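Local coordinates for protein VirX1 (Cyanophage Syn10, PDB 6QGM) that iodinates diverse substrates as a marine viral halogenase, probably with a flavin cofactor as in its tryptophan halogenase relatives, at residues Thr74-Phe84 against Met267-Ala275; Ala249-Tyr260 against Arg289-Phe300. All blocks are in the same frame, centred on the assembly; numbering follows the deposited sequence.

Contact 1 (Thr74-Phe84 against Met267-Ala275); sequences TYKNSIRFTNF and MHNVTDCHA
A chi1 of -175° sets Asp272 CG opposite the backbone N and brings the end of the side chain close to Thr82, which holds OG1 beside its own backbone N (chi1 -53°), a setting that places the hydroxyl within bonding distance of the carboxylate. The two belong to strands 78-82 and 270-275, a parallel pair within a mixed beta sheet. Thr82 OG1 donates to Asp272 OD1 over 2.8 Å, arriving on the syn side of the carboxylate but somewhat out of its plane.

The backbone ladder beneath is staggered, as parallel strands require: Arg80 N bonds to Thr271 O at 2.9 Å, and Arg80 O receives Cys273 N. Thr82 repeats the pattern with a weak bond to Cys273 O and a sounder one from Ala275 N. On the face with Asp272, the Arg80 chain bends at chi3 and lays one face of its guanidinium over Val270 CG2, 3.7 Å from NH1. Its NE makes a salt bridge with Glu93 of strand 91-95 rather than with Asp272, though the nearby carboxylate may still help to balance its charge. The other face is mostly apolar. Ile79 CG2 touches Cys273 SG at 3.7 Å, and the same sulfur stands obliquely to the Phe81 ring; a small thiol suits a place beside both larger groups.

Asn83, just after the strand, has a left-handed backbone conformation (phi 78°), which asparagine adopts more readily than most residues. Its CB lies over one face of the His274 ring, 4.0 Å from the centroid, while ND2 donates almost straight to Ala275 O at 2.9 Å, the acceptor lying in the amide plane. Phe84 is sandwiched: Phe81 CD1 lies over one face of its ring and Ala275 CB over the other, the methyl carbon 3.6 Å from the ring centroid.

Contact 2 (Ala249-Tyr260 against Arg289-Phe300); sequences ANDKAMATRIPY and RIGTGYCYSSRF
The Tyr296 ring carries Lys252 CB over one face, a CH-pi contact of 3.5 Å to the centroid, and has Tyr294 O in plane at its edge; Tyr296 CB in turn covers one face of the Tyr294 ring. These residues sit on strands 252-258 and 290-296, an antiparallel pair with a classic beta bulge at one end. At the opposite end Ile290 N lies over one face of the Tyr260 ring, whose CE1 reaches Ile290 CG1 at 3.4 Å. Nearby, Arg289 NH2 stands over the centre of one guanidinium face of Arg257, the two planes 39° apart. Their like charges probably repel, an effect likely eased by the salt bridge from Arg289 NH2 to Asp168.

Met254, Thr256 and Ile258 each form a hydrogen-bonded pair with Tyr294, Thr292 and Ile290 in turn. Between them Ala255 faces Gly293, a non-hydrogen-bonded pair whose CA atoms are only 3.9 Å apart; glycine, with no side chain, suits so close an approach. Met254, its CG between the backbone N and carbonyl carbon (chi1 53°), packs CE against Tyr296 CE1 at 3.6 Å. Helix 303-314 covers both, bringing Ala306 against them, so flexible methionine and broad tyrosine fill the strand-helix interface.

In the bulge, Asp251 and Lys252 both face Tyr296. Their amides donate to Tyr296 O from opposite faces of its plane, Asp251 N at 3.1 Å and Lys252 N at 3.2 Å. The extra residue leaves the short Asp251 side chain beside the turn that follows strand 290-296, where its carboxylate can accept a backbone amide. Ser298 OG lies close to OD2, at a separation too short to trust in detail, while Ser298 N meets the syn lone pair of Asp251 OD1 at 2.9 Å, nearly straight.

How the contacts relate
Both contacts lie in one mixed sheet, their centres about 15 Å apart. Within it strands 78-82, 270-275, 279-285, 290-296 and 252-258 follow one another, with 91-95 and 324-327 at the edges, so strand 279-285 separates the parallel pair of contact 1 from the antiparallel pair of contact 2. Trp280 on that strand touches Cys273 and Phe84 on one side and Cys295 on the other. The contacts also meet directly, Met267 CG lying 3.5 Å from Tyr260 OH. Along the chain the order is 74-84, 249-260, 267-275, 289-300: the segments alternate, and strand 78-82 pairs with a strand nearly two hundred residues later, knitting distant parts of the halogenase fold together.

Contact 1 (Thr74-Phe84 against Met267-Ala275)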
loop_
_atom_site.group_PDB
_atom_site.type_symbol
_atom_site.label_atom_id
_atom_site.label_comp_id
_atom_site.label_asym_id
_atom_site.label_seq_id
_atom_site.Cartn_x
_atom_site.Cartn_y
_atom_site.Cartn_z
ATOM N N THR B 74 -7.950 -1.233 -40.636
ATOM C CA THR B 74 -7.866 0.244 -40.669
ATOM C C THR B 74 -7.213 0.696 -39.369
ATOM O O THR B 74 -6.959 -0.177 -38.510
ATOM C CB THR B 74 -9.235 0.884 -40.932
ATOM O OG1 THR B 74 -10.049 0.717 -39.771
ATOM C CG2 THR B 74 -9.919 0.308 -42.150
ATOM N N TYR B 75 -6.925 1.995 -39.265
ATOM C CA TYR B 75 -6.229 2.625 -38.112
ATOM C C TYR B 75 -7.261 3.112 -37.097
ATOM O O TYR B 75 -8.411 3.393 -37.470
ATOM C CB TYR B 75 -5.316 3.767 -38.575
ATOM C CG TYR B 75 -4.012 3.324 -39.184
ATOM C CD1 TYR B 75 -3.060 2.674 -38.412
ATOM C CD2 TYR B 75 -3.709 3.570 -40.510
ATOM C CE1 TYR B 75 -1.842 2.279 -38.940
ATOM C CE2 TYR B 75 -2.493 3.184 -41.049
ATOM C CZ TYR B 75 -1.561 2.534 -40.264
ATOM O OH TYR B 75 -0.367 2.131 -40.771
ATOM N N LYS B 76 -6.818 3.211 -35.847
ATOM C CA LYS B 76 -7.648 3.609 -34.683
ATOM C C LYS B 76 -6.826 4.506 -33.743
ATOM O O LYS B 76 -5.815 4.022 -33.191
ATOM C CB LYS B 76 -8.116 2.351 -33.963
ATOM C CG LYS B 76 -9.048 2.601 -32.791
ATOM C CD LYS B 76 -9.018 1.472 -31.791
ATOM C CE LYS B 76 -9.700 1.834 -30.501
ATOM N NZ LYS B 76 -9.500 0.764 -29.506
ATOM N N ASN B 77 -7.274 5.746 -33.547
ATOM C CA ASN B 77 -6.537 6.781 -32.778
ATOM C C ASN B 77 -7.239 7.068 -31.442
ATOM O O ASN B 77 -6.607 7.711 -30.584
ATOM C CB ASN B 77 -6.376 8.046 -33.624
ATOM C CG ASN B 77 -5.377 7.859 -34.742
ATOM O OD1 ASN B 77 -5.662 7.163 -35.714
ATOM N ND2 ASN B 77 -4.197 8.446 -34.597
ATOM N N SER B 78 -8.471 6.599 -31.253
ATOM C CA SER B 78 -9.323 6.939 -30.094
ATOM C C SER B 78 -10.487 5.951 -29.970
ATOM O O SER B 78 -10.899 5.376 -30.997
ATOM C CB SER B 78 -9.831 8.361 -30.220
ATOM O OG SER B 78 -10.538 8.749 -29.049
ATOM N N ILE B 79 -10.992 5.765 -28.746
ATOM C CA ILE B 79 -12.361 5.233 -28.480
ATOM C C ILE B 79 -13.277 6.439 -28.283
ATOM O O ILE B 79 -12.981 7.284 -27.423
ATOM C CB ILE B 79 -12.417 4.305 -27.257
ATOM C CG1 ILE B 79 -11.329 3.232 -27.296
ATOM C CG2 ILE B 79 -13.795 3.681 -27.147
ATOM C CD1 ILE B 79 -11.316 2.335 -26.079
ATOM N N ARG B 80 -14.361 6.496 -29.047
ATOM C CA ARG B 80 -15.374 7.576 -28.983
ATOM C C ARG B 80 -16.588 7.051 -28.211
ATOM O O ARG B 80 -17.011 5.919 -28.474
ATOM C CB ARG B 80 -15.731 8.006 -30.405
ATOM C CG ARG B 80 -16.956 8.894 -30.492
ATOM C CD ARG B 80 -17.085 9.481 -31.874
ATOM N NE ARG B 80 -15.921 10.306 -32.145
ATOM C CZ ARG B 80 -15.444 10.586 -33.348
ATOM N NH1 ARG B 80 -16.035 10.122 -34.426
ATOM N NH2 ARG B 80 -14.368 11.342 -33.469
ATOM N N PHE B 81 -17.121 7.852 -27.289
ATOM C CA PHE B 81 -18.322 7.531 -26.474
ATOM C C PHE B 81 -19.438 8.509 -26.841
ATOM O O PHE B 81 -19.452 9.657 -26.353
ATOM C CB PHE B 81 -17.975 7.551 -24.984
ATOM C CG PHE B 81 -16.948 6.513 -24.603
ATOM C CD1 PHE B 81 -17.302 5.176 -24.466
ATOM C CD2 PHE B 81 -15.615 6.861 -24.414
ATOM C CE1 PHE B 81 -16.350 4.222 -24.131
ATOM C CE2 PHE B 81 -14.667 5.907 -24.070
ATOM C CZ PHE B 81 -15.033 4.589 -23.934
ATOM N N THR B 82 -20.337 8.044 -27.704
ATOM C CA THR B 82 -21.608 8.724 -28.058
ATOM C C THR B 82 -22.704 8.219 -27.115
ATOM O O THR B 82 -22.762 7.006 -26.872
ATOM C CB THR B 82 -21.960 8.505 -29.534
ATOM O OG1 THR B 82 -20.816 8.894 -30.315
ATOM C CG2 THR B 82 -23.202 9.254 -29.965
ATOM N N ASN B 83 -23.485 9.147 -26.561
ATOM C CA ASN B 83 -24.784 8.907 -25.867
ATOM C C ASN B 83 -24.581 8.365 -24.439
ATOM O O ASN B 83 -25.571 7.977 -23.844
ATOM C CB ASN B 83 -25.671 7.973 -26.699
ATOM C CG ASN B 83 -27.136 8.339 -26.650
ATOM O OD1 ASN B 83 -27.485 9.505 -26.708
ATOM N ND2 ASN B 83 -28.007 7.355 -26.564
ATOM N N PHE B 84 -23.368 8.414 -23.881
ATOM C CA PHE B 84 -23.001 7.729 -22.615
ATOM C C PHE B 84 -23.207 8.616 -21.383
ATOM O O PHE B 84 -23.477 8.053 -20.303
ATOM C CB PHE B 84 -21.554 7.242 -22.635
ATOM C CG PHE B 84 -21.425 5.751 -22.816
ATOM C CD1 PHE B 84 -21.351 5.198 -24.086
ATOM C CD2 PHE B 84 -21.382 4.906 -21.716
ATOM C CE1 PHE B 84 -21.244 3.830 -24.251
ATOM C CE2 PHE B 84 -21.266 3.537 -21.883
ATOM C CZ PHE B 84 -21.210 2.998 -23.153
ATOM N N MET B 267 -15.432 5.654 -42.836
ATOM C CA MET B 267 -14.318 4.800 -42.353
ATOM C C MET B 267 -13.506 5.577 -41.321
ATOM O O MET B 267 -12.422 6.094 -41.653
ATOM C CB MET B 267 -13.417 4.353 -43.505
ATOM C CG MET B 267 -12.458 3.275 -43.105
ATOM S SD MET B 267 -11.328 2.897 -44.447
ATOM C CE MET B 267 -12.500 2.537 -45.757
ATOM N N HIS B 268 -14.020 5.636 -40.094
ATOM C CA HIS B 268 -13.485 6.500 -39.017
ATOM C C HIS B 268 -12.216 5.901 -38.409
ATOM O O HIS B 268 -12.124 4.673 -38.222
ATOM C CB HIS B 268 -14.573 6.812 -37.986
ATOM C CG HIS B 268 -15.601 7.748 -38.529
ATOM N ND1 HIS B 268 -16.860 7.835 -38.017
ATOM C CD2 HIS B 268 -15.561 8.613 -39.564
ATOM C CE1 HIS B 268 -17.552 8.720 -38.699
ATOM N NE2 HIS B 268 -16.777 9.210 -39.649
ATOM N N ASN B 269 -11.256 6.806 -38.234
ATOM C CA ASN B 269 -10.144 6.846 -37.255
ATOM C C ASN B 269 -10.450 6.265 -35.854
ATOM O O ASN B 269 -9.516 6.286 -35.036
ATOM C CB ASN B 269 -9.820 8.325 -37.055
ATOM C CG ASN B 269 -8.350 8.622 -37.150
ATOM O OD1 ASN B 269 -7.535 7.708 -37.235
ATOM N ND2 ASN B 269 -8.021 9.902 -37.152
ATOM N N VAL B 270 -11.692 5.872 -35.519
ATOM C CA VAL B 270 -12.085 5.542 -34.112
ATOM C C VAL B 270 -13.047 4.343 -34.040
ATOM O O VAL B 270 -13.782 4.097 -35.006
ATOM C CB VAL B 270 -12.714 6.752 -33.394
ATOM C CG1 VAL B 270 -11.841 7.995 -33.487
ATOM C CG2 VAL B 270 -14.122 7.043 -33.891
ATOM N N THR B 271 -13.031 3.644 -32.898
ATOM C CA THR B 271 -14.111 2.738 -32.433
ATOM C C THR B 271 -15.143 3.591 -31.682
ATOM O O THR B 271 -14.782 4.152 -30.638
ATOM C CB THR B 271 -13.575 1.595 -31.558
ATOM O OG1 THR B 271 -12.494 0.922 -32.198
ATOM C CG2 THR B 271 -14.626 0.559 -31.259
ATOM N N ASP B 272 -16.354 3.728 -32.226
ATOM C CA ASP B 272 -17.484 4.436 -31.566
ATOM C C ASP B 272 -18.244 3.434 -30.700
ATOM O O ASP B 272 -18.499 2.303 -31.153
ATOM C CB ASP B 272 -18.447 5.111 -32.546
ATOM C CG ASP B 272 -19.539 5.938 -31.879
ATOM O OD1 ASP B 272 -19.243 6.612 -30.883
ATOM O OD2 ASP B 272 -20.677 5.912 -32.378
ATOM N N CYS B 273 -18.585 3.863 -29.487
ATOM C CA CYS B 273 -19.407 3.125 -28.504
ATOM C C CYS B 273 -20.636 3.973 -28.207
ATOM O O CYS B 273 -20.499 5.028 -27.590
ATOM C CB CYS B 273 -18.584 2.840 -27.256
ATOM S SG CYS B 273 -17.014 2.016 -27.633
ATOM N N HIS B 274 -21.781 3.532 -28.702
ATOM C CA HIS B 274 -23.078 4.243 -28.615
ATOM C C HIS B 274 -23.921 3.606 -27.507
ATOM O O HIS B 274 -24.365 2.467 -27.702
ATOM C CB HIS B 274 -23.798 4.184 -29.957
ATOM C CG HIS B 274 -25.002 5.047 -29.985
ATOM N ND1 HIS B 274 -25.024 6.222 -30.662
ATOM C CD2 HIS B 274 -26.209 4.918 -29.398
ATOM C CE1 HIS B 274 -26.210 6.786 -30.533
ATOM N NE2 HIS B 274 -26.944 6.015 -29.746
ATOM N N ALA B 275 -24.138 4.304 -26.390
ATOM C CA ALA B 275 -24.951 3.793 -25.265
ATOM C C ALA B 275 -26.415 3.724 -25.706
ATOM O O ALA B 275 -26.916 4.727 -26.264
ATOM C CB ALA B 275 -24.781 4.658 -24.057
#

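Contact 2 (Ala249-Tyr260 against Arg289-Phe300)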
loop_
_atom_site.group_PDB
_atom_site.type_symbol
_atom_site.label_atom_id
_atom_site.label_comp_id
_atom_site.label_asym_id
_atom_site.label_seq_id
_atom_site.Cartn_x
_atom_site.Cartn_y
_atom_site.Cartn_z
ATOM N N ALA B 249 -23.540 -5.650 -16.034
ATOM C CA ALA B 249 -24.863 -6.289 -16.213
ATOM C C ALA B 249 -24.942 -7.031 -17.554
ATOM O O ALA B 249 -25.843 -7.855 -17.700
ATOM C CB ALA B 249 -25.937 -5.241 -16.095
ATOM N N ASN B 250 -24.048 -6.746 -18.495
ATOM C CA ASN B 250 -24.158 -7.220 -19.901
ATOM C C ASN B 250 -23.712 -8.683 -19.976
ATOM O O ASN B 250 -22.588 -8.978 -19.615
ATOM C CB ASN B 250 -23.419 -6.272 -20.858
ATOM C CG ASN B 250 -24.042 -4.894 -20.883
ATOM O OD1 ASN B 250 -25.205 -4.747 -20.531
ATOM N ND2 ASN B 250 -23.287 -3.887 -21.304
ATOM N N ASP B 251 -24.604 -9.566 -20.409
ATOM C CA ASP B 251 -24.388 -11.038 -20.443
ATOM C C ASP B 251 -24.702 -11.596 -21.835
ATOM O O ASP B 251 -24.519 -12.811 -22.029
ATOM C CB ASP B 251 -25.245 -11.706 -19.372
ATOM C CG ASP B 251 -26.724 -11.401 -19.522
ATOM O OD1 ASP B 251 -27.048 -10.369 -20.160
ATOM O OD2 ASP B 251 -27.536 -12.175 -18.987
ATOM N N LYS B 252 -25.145 -10.745 -22.767
ATOM C CA LYS B 252 -25.504 -11.130 -24.158
ATOM C C LYS B 252 -24.832 -10.174 -25.143
ATOM O O LYS B 252 -24.588 -8.998 -24.768
ATOM C CB LYS B 252 -27.016 -11.042 -24.349
ATOM C CG LYS B 252 -27.850 -11.844 -23.366
ATOM C CD LYS B 252 -27.457 -13.303 -23.312
ATOM C CE LYS B 252 -28.359 -14.132 -22.425
ATOM N NZ LYS B 252 -28.660 -15.450 -23.034
ATOM N N ALA B 253 -24.581 -10.638 -26.365
ATOM C CA ALA B 253 -24.184 -9.786 -27.512
ATOM C C ALA B 253 -24.852 -10.313 -28.779
ATOM O O ALA B 253 -25.027 -11.526 -28.906
ATOM C CB ALA B 253 -22.680 -9.733 -27.663
ATOM N N MET B 254 -25.266 -9.417 -29.661
ATOM C CA MET B 254 -25.559 -9.730 -31.079
ATOM C C MET B 254 -24.605 -8.873 -31.922
ATOM O O MET B 254 -24.177 -7.805 -31.442
ATOM C CB MET B 254 -27.033 -9.458 -31.422
ATOM C CG MET B 254 -27.508 -8.072 -31.048
ATOM S SD MET B 254 -29.258 -7.845 -31.256
ATOM C CE MET B 254 -29.894 -8.842 -29.912
ATOM N N ALA B 255 -24.215 -9.363 -33.100
ATOM C CA ALA B 255 -23.201 -8.738 -33.981
ATOM C C ALA B 255 -23.652 -8.890 -35.431
ATOM O O ALA B 255 -24.449 -9.807 -35.728
ATOM C CB ALA B 255 -21.851 -9.354 -33.733
ATOM N N THR B 256 -23.191 -7.982 -36.287
ATOM C CA THR B 256 -23.580 -7.922 -37.712
ATOM C C THR B 256 -22.490 -7.207 -38.517
ATOM O O THR B 256 -21.552 -6.612 -37.916
ATOM C CB THR B 256 -24.972 -7.284 -37.855
ATOM O OG1 THR B 256 -25.440 -7.496 -39.185
ATOM C CG2 THR B 256 -25.006 -5.803 -37.526
ATOM N N ARG B 257 -22.633 -7.278 -39.837
ATOM C CA ARG B 257 -21.790 -6.589 -40.838
ATOM C C ARG B 257 -22.717 -5.618 -41.565
ATOM O O ARG B 257 -23.770 -6.070 -41.984
ATOM C CB ARG B 257 -21.156 -7.623 -41.769
ATOM C CG ARG B 257 -19.972 -8.370 -41.182
ATOM C CD ARG B 257 -19.588 -9.553 -42.039
ATOM N NE ARG B 257 -18.952 -10.572 -41.205
ATOM C CZ ARG B 257 -18.122 -11.515 -41.638
ATOM N NH1 ARG B 257 -17.785 -11.585 -42.919
ATOM N NH2 ARG B 257 -17.616 -12.382 -40.768
ATOM N N ILE B 258 -22.355 -4.342 -41.689
ATOM C CA ILE B 258 -23.104 -3.384 -42.540
ATOM C C ILE B 258 -22.194 -2.902 -43.666
ATOM O O ILE B 258 -21.014 -2.613 -43.447
ATOM C CB ILE B 258 -23.759 -2.232 -41.746
ATOM C CG1 ILE B 258 -22.791 -1.414 -40.894
ATOM C CG2 ILE B 258 -24.963 -2.733 -40.957
ATOM C CD1 ILE B 258 -23.443 -0.179 -40.323
ATOM N N PRO B 259 -22.731 -2.780 -44.906
ATOM C CA PRO B 259 -21.999 -2.159 -46.004
ATOM C C PRO B 259 -21.828 -0.648 -45.771
ATOM O O PRO B 259 -22.647 -0.064 -45.088
ATOM C CB PRO B 259 -22.891 -2.462 -47.220
ATOM C CG PRO B 259 -24.284 -2.534 -46.657
ATOM C CD PRO B 259 -24.096 -3.161 -45.296
ATOM N N TYR B 260 -20.769 -0.053 -46.329
ATOM C CA TYR B 260 -20.550 1.415 -46.350
ATOM C C TYR B 260 -21.564 2.050 -47.299
ATOM O O TYR B 260 -21.811 1.487 -48.369
ATOM C CB TYR B 260 -19.120 1.771 -46.778
ATOM C CG TYR B 260 -18.084 1.598 -45.702
ATOM C CD1 TYR B 260 -18.048 2.433 -44.605
ATOM C CD2 TYR B 260 -17.125 0.611 -45.785
ATOM C CE1 TYR B 260 -17.104 2.271 -43.605
ATOM C CE2 TYR B 260 -16.161 0.440 -44.806
ATOM C CZ TYR B 260 -16.159 1.269 -43.703
ATOM O OH TYR B 260 -15.240 1.111 -42.709
ATOM N N ARG B 289 -16.086 -2.820 -44.992
ATOM C CA ARG B 289 -17.395 -2.862 -44.270
ATOM C C ARG B 289 -17.274 -2.226 -42.881
ATOM O O ARG B 289 -16.117 -1.978 -42.453
ATOM C CB ARG B 289 -17.838 -4.313 -44.099
ATOM C CG ARG B 289 -16.985 -5.106 -43.115
ATOM C CD ARG B 289 -16.863 -6.550 -43.533
ATOM N NE ARG B 289 -16.373 -7.417 -42.469
ATOM C CZ ARG B 289 -15.137 -7.896 -42.367
ATOM N NH1 ARG B 289 -14.192 -7.575 -43.251
ATOM N NH2 ARG B 289 -14.849 -8.702 -41.358
ATOM N N ILE B 290 -18.419 -2.004 -42.217
ATOM C CA ILE B 290 -18.505 -1.664 -40.768
ATOM C C ILE B 290 -18.939 -2.922 -40.011
ATOM O O ILE B 290 -19.965 -3.503 -40.404
ATOM C CB ILE B 290 -19.493 -0.507 -40.530
ATOM C CG1 ILE B 290 -19.152 0.730 -41.362
ATOM C CG2 ILE B 290 -19.604 -0.172 -39.045
ATOM C CD1 ILE B 290 -20.286 1.728 -41.440
ATOM N N GLY B 291 -18.184 -3.333 -38.994
ATOM C CA GLY B 291 -18.615 -4.330 -37.996
ATOM C C GLY B 291 -19.305 -3.642 -36.830
ATOM O O GLY B 291 -18.747 -2.635 -36.348
ATOM N N THR B 292 -20.471 -4.137 -36.403
ATOM C CA THR B 292 -21.324 -3.498 -35.361
ATOM C C THR B 292 -22.070 -4.558 -34.544
ATOM O O THR B 292 -22.510 -5.553 -35.140
ATOM C CB THR B 292 -22.347 -2.556 -36.002
ATOM O OG1 THR B 292 -21.713 -1.794 -37.025
ATOM C CG2 THR B 292 -23.018 -1.640 -35.007
ATOM N N GLY B 293 -22.216 -4.346 -33.232
ATOM C CA GLY B 293 -22.962 -5.247 -32.326
ATOM C C GLY B 293 -23.529 -4.523 -31.112
ATOM O O GLY B 293 -23.006 -3.455 -30.769
ATOM N N TYR B 294 -24.580 -5.088 -30.509
ATOM C CA TYR B 294 -25.216 -4.641 -29.250
ATOM C C TYR B 294 -24.707 -5.550 -28.129
ATOM O O TYR B 294 -24.904 -6.771 -28.248
ATOM C CB TYR B 294 -26.740 -4.726 -29.399
ATOM C CG TYR B 294 -27.590 -3.978 -28.394
ATOM C CD1 TYR B 294 -27.042 -3.314 -27.296
ATOM C CD2 TYR B 294 -28.962 -3.972 -28.517
ATOM C CE1 TYR B 294 -27.841 -2.653 -26.378
ATOM C CE2 TYR B 294 -29.774 -3.307 -27.611
ATOM C CZ TYR B 294 -29.211 -2.641 -26.545
ATOM O OH TYR B 294 -30.003 -1.977 -25.666
ATOM N N CYS B 295 -24.035 -4.993 -27.114
ATOM C CA CYS B 295 -23.841 -5.635 -25.784
ATOM C C CYS B 295 -24.991 -5.202 -24.881
ATOM O O CYS B 295 -25.126 -3.981 -24.694
ATOM C CB CYS B 295 -22.546 -5.206 -25.115
ATOM S SG CYS B 295 -21.103 -5.998 -25.849
ATOM N N TYR B 296 -25.768 -6.146 -24.349
ATOM C CA TYR B 296 -26.988 -5.848 -23.563
ATOM C C TYR B 296 -27.129 -6.821 -22.396
ATOM O O TYR B 296 -26.360 -7.789 -22.312
ATOM C CB TYR B 296 -28.227 -5.870 -24.455
ATOM C CG TYR B 296 -28.615 -7.212 -25.026
ATOM C CD1 TYR B 296 -27.962 -7.735 -26.130
ATOM C CD2 TYR B 296 -29.676 -7.934 -24.505
ATOM C CE1 TYR B 296 -28.331 -8.953 -26.678
ATOM C CE2 TYR B 296 -30.059 -9.153 -25.038
ATOM C CZ TYR B 296 -29.380 -9.665 -26.130
ATOM O OH TYR B 296 -29.724 -10.857 -26.689
ATOM N N SER B 297 -28.092 -6.530 -21.523
ATOM C CA SER B 297 -28.371 -7.266 -20.275
ATOM C C SER B 297 -29.737 -7.934 -20.383
ATOM O O SER B 297 -30.742 -7.199 -20.442
ATOM C CB SER B 297 -28.316 -6.341 -19.102
ATOM O OG SER B 297 -28.648 -7.012 -17.911
ATOM N N SER B 298 -29.758 -9.271 -20.387
ATOM C CA SER B 298 -30.983 -10.104 -20.455
ATOM C C SER B 298 -31.855 -9.830 -19.230
ATOM O O SER B 298 -33.082 -10.035 -19.315
ATOM C CB SER B 298 -30.635 -11.554 -20.562
ATOM O OG SER B 298 -29.965 -11.981 -19.385
ATOM N N ARG B 299 -31.235 -9.367 -18.145
ATOM C CA ARG B 299 -31.903 -8.912 -16.899
ATOM C C ARG B 299 -32.925 -7.807 -17.175
ATOM O O ARG B 299 -33.897 -7.700 -16.389
ATOM C CB ARG B 299 -30.901 -8.255 -15.944
ATOM C CG ARG B 299 -30.115 -9.178 -15.015
ATOM C CD ARG B 299 -29.944 -8.635 -13.605
ATOM N NE ARG B 299 -28.610 -8.109 -13.339
ATOM C CZ ARG B 299 -28.345 -6.990 -12.673
ATOM N NH1 ARG B 299 -27.080 -6.616 -12.536
ATOM N NH2 ARG B 299 -29.316 -6.217 -12.192
ATOM N N PHE B 300 -32.699 -6.979 -18.199
ATOM C CA PHE B 300 -33.486 -5.740 -18.423
ATOM C C PHE B 300 -34.228 -5.763 -19.765
ATOM O O PHE B 300 -35.065 -4.859 -19.949
ATOM C CB PHE B 300 -32.568 -4.524 -18.306
ATOM C CG PHE B 300 -31.996 -4.317 -16.929
ATOM C CD1 PHE B 300 -32.746 -3.741 -15.918
ATOM C CD2 PHE B 300 -30.692 -4.699 -16.648
ATOM C CE1 PHE B 300 -32.204 -3.562 -14.656
ATOM C CE2 PHE B 300 -30.143 -4.492 -15.390
ATOM C CZ PHE B 300 -30.915 -3.959 -14.389
#